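PDB 4PQH: glutathione transferase lambda1 from Populus trichocarpa, which binds glutathione and probably catalyses its transfer to halide-bearing substrates, as a monomeric lambda-class enzyme of the GST superfamily. Local coordinates for residues Q40-T45 against L93-Y98. Residues are numbered along the deposited sequence; the frame is centred on the assembly and turned at random.
Sequences QRVWIT and LDLIKY
The CG2 methyl of I96 meets three residues of the facing helix: it packs against V42 CG2 and R41 CB, and sets methyl against hydroxyl oxygen at T45, with I96 CG2 3.3 Å from T45 OG1. CG2 reaches them because it stands anti to the carbonyl carbon, which leaves CG1 in the more hindered place between N and C (chi1 69°). Beside this, both methyls of V42 face the CB of L95, with V42 CG2 4.0 Å from L95 CB. The two helices run almost parallel, 7° apart at an axis separation of 8.9 Å, as the pair that packs on one face of the thioredoxin-like sheet in the N-terminal domain of a GST. Among polar groups, T45 OG1 donates to R41 O (3.0 Å), arriving from the opposite face of that carbonyl to T45 N. A valine in place of T45 would probably leave R41 O with the backbone N-H alone of these two donors. The guanidinium of R41 carries L93 CD2 over one face, 3.7 Å above its plane and displaced to the rim. Its NE is bound to A174 O of helix 170-190, and its NH1 to the OG of S92, a glutathione-binding residue.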
loop_
_atom_site.group_PDB
_atom_site.type_symbol
_atom_site.label_atom_id
_atom_site.label_comp_id
_atom_site.label_asym_id
_atom_site.label_seq_id
_atom_site.Cartn_x
_atom_site.Cartn_y
_atom_site.Cartn_z
ATOM N N GLN A 40 -4.363 0.145 -1.585
ATOM C CA GLN A 40 -4.123 -1.005 -0.725
ATOM C C GLN A 40 -3.122 -0.677 0.375
ATOM O O GLN A 40 -3.273 -1.154 1.495
ATOM C CB GLN A 40 -3.640 -2.200 -1.542
ATOM C CG GLN A 40 -3.720 -3.520 -0.787
ATOM C CD GLN A 40 -3.073 -4.662 -1.545
ATOM O OE1 GLN A 40 -2.600 -4.480 -2.675
ATOM N NE2 GLN A 40 -3.058 -5.847 -0.942
ATOM N N ARG A 41 -2.108 0.135 0.077
ATOM C CA ARG A 41 -1.168 0.586 1.114
ATOM C C ARG A 41 -1.899 1.145 2.317
ATOM O O ARG A 41 -1.570 0.835 3.467
ATOM C CB ARG A 41 -0.275 1.700 0.573
ATOM C CG ARG A 41 0.795 1.265 -0.412
ATOM C CD ARG A 41 1.587 2.486 -0.872
ATOM N NE ARG A 41 2.817 2.141 -1.587
ATOM C CZ ARG A 41 3.439 2.941 -2.448
ATOM N NH1 ARG A 41 2.941 4.138 -2.737
ATOM N NH2 ARG A 41 4.565 2.538 -3.019
ATOM N N VAL A 42 -2.897 1.969 2.050
ATOM C CA VAL A 42 -3.588 2.689 3.110
ATOM C C VAL A 42 -4.584 1.775 3.818
ATOM O O VAL A 42 -4.748 1.825 5.040
ATOM C CB VAL A 42 -4.289 3.957 2.555
ATOM C CG1 VAL A 42 -4.741 4.842 3.695
ATOM C CG2 VAL A 42 -3.326 4.742 1.660
ATOM N N TRP A 43 -5.226 0.914 3.043
ATOM C CA TRP A 43 -6.130 -0.091 3.577
ATOM C C TRP A 43 -5.377 -1.034 4.539
ATOM O O TRP A 43 -5.868 -1.353 5.634
ATOM C CB TRP A 43 -6.740 -0.851 2.406
ATOM C CG TRP A 43 -7.748 -1.902 2.731
ATOM C CD1 TRP A 43 -8.253 -2.237 3.956
ATOM C CD2 TRP A 43 -8.379 -2.770 1.785
ATOM N NE1 TRP A 43 -9.167 -3.264 3.822
ATOM C CE2 TRP A 43 -9.256 -3.607 2.498
ATOM C CE3 TRP A 43 -8.290 -2.910 0.395
ATOM C CZ2 TRP A 43 -10.033 -4.583 1.870
ATOM C CZ3 TRP A 43 -9.060 -3.881 -0.228
ATOM C CH2 TRP A 43 -9.921 -4.703 0.510
ATOM N N ILE A 44 -4.185 -1.478 4.141
ATOM C CA ILE A 44 -3.351 -2.311 5.013
ATOM C C ILE A 44 -3.024 -1.567 6.301
ATOM O O ILE A 44 -3.080 -2.147 7.389
ATOM C CB ILE A 44 -2.029 -2.734 4.332
ATOM C CG1 ILE A 44 -2.290 -3.624 3.117
ATOM C CG2 ILE A 44 -1.151 -3.477 5.342
ATOM C CD1 ILE A 44 -1.125 -3.648 2.146
ATOM N N THR A 45 -2.683 -0.290 6.198
ATOM C CA THR A 45 -2.349 0.505 7.384
ATOM C C THR A 45 -3.514 0.560 8.364
ATOM O O THR A 45 -3.352 0.304 9.559
ATOM C CB THR A 45 -1.873 1.911 6.997
ATOM O OG1 THR A 45 -0.728 1.790 6.146
ATOM C CG2 THR A 45 -1.467 2.699 8.245
ATOM N N LEU A 93 1.636 7.405 0.247
ATOM C CA LEU A 93 2.744 7.436 1.206
ATOM C C LEU A 93 2.526 8.457 2.313
ATOM O O LEU A 93 2.847 8.199 3.474
ATOM C CB LEU A 93 4.076 7.688 0.499
ATOM C CG LEU A 93 4.531 6.558 -0.421
ATOM C CD1 LEU A 93 5.829 6.943 -1.107
ATOM C CD2 LEU A 93 4.696 5.263 0.381
ATOM N N ASP A 94 1.986 9.617 1.957
ATOM C CA ASP A 94 1.620 10.612 2.954
ATOM C C ASP A 94 0.553 10.041 3.880
ATOM O O ASP A 94 0.617 10.219 5.100
ATOM C CB ASP A 94 1.101 11.892 2.295
ATOM C CG ASP A 94 2.195 12.688 1.624
ATOM O OD1 ASP A 94 3.385 12.405 1.882
ATOM O OD2 ASP A 94 1.863 13.609 0.848
ATOM N N LEU A 95 -0.418 9.342 3.300
ATOM C CA LEU A 95 -1.559 8.836 4.058
ATOM C C LEU A 95 -1.213 7.729 5.042
ATOM O O LEU A 95 -1.764 7.695 6.138
ATOM C CB LEU A 95 -2.662 8.353 3.119
ATOM C CG LEU A 95 -3.395 9.448 2.348
ATOM C CD1 LEU A 95 -4.527 8.826 1.553
ATOM C CD2 LEU A 95 -3.919 10.473 3.337
ATOM N N ILE A 96 -0.334 6.810 4.661
ATOM C CA ILE A 96 0.040 5.767 5.611
ATOM C C ILE A 96 0.775 6.389 6.804
ATOM O O ILE A 96 0.557 5.984 7.949
ATOM C CB ILE A 96 0.808 4.589 4.957
ATOM C CG1 ILE A 96 2.205 5.012 4.500
ATOM C CG2 ILE A 96 -0.018 3.980 3.823
ATOM C CD1 ILE A 96 2.978 3.892 3.796
ATOM N N LYS A 97 1.605 7.399 6.559
ATOM C CA LYS A 97 2.258 8.114 7.657
ATOM C C LYS A 97 1.247 8.880 8.509
ATOM O O LYS A 97 1.330 8.878 9.746
ATOM C CB LYS A 97 3.341 9.058 7.128
ATOM C CG LYS A 97 4.546 8.355 6.527
ATOM C CD LYS A 97 5.535 9.367 5.982
ATOM C CE LYS A 97 6.743 8.689 5.363
ATOM N NZ LYS A 97 7.603 9.669 4.646
ATOM N N TYR A 98 0.276 9.502 7.851
ATOM C CA TYR A 98 -0.744 10.279 8.535
ATOM C C TYR A 98 -1.620 9.404 9.430
ATOM O O TYR A 98 -1.833 9.725 10.602
ATOM C CB TYR A 98 -1.598 11.046 7.516
ATOM C CG TYR A 98 -2.679 11.863 8.180
ATOM C CD1 TYR A 98 -2.425 13.152 8.629
ATOM C CD2 TYR A 98 -3.949 11.334 8.381
ATOM C CE1 TYR A 98 -3.413 13.892 9.253
ATOM C CE2 TYR A 98 -4.934 12.061 8.998
ATOM C CZ TYR A 98 -4.667 13.340 9.429
ATOM O OH TYR A 98 -5.660 14.069 10.038
#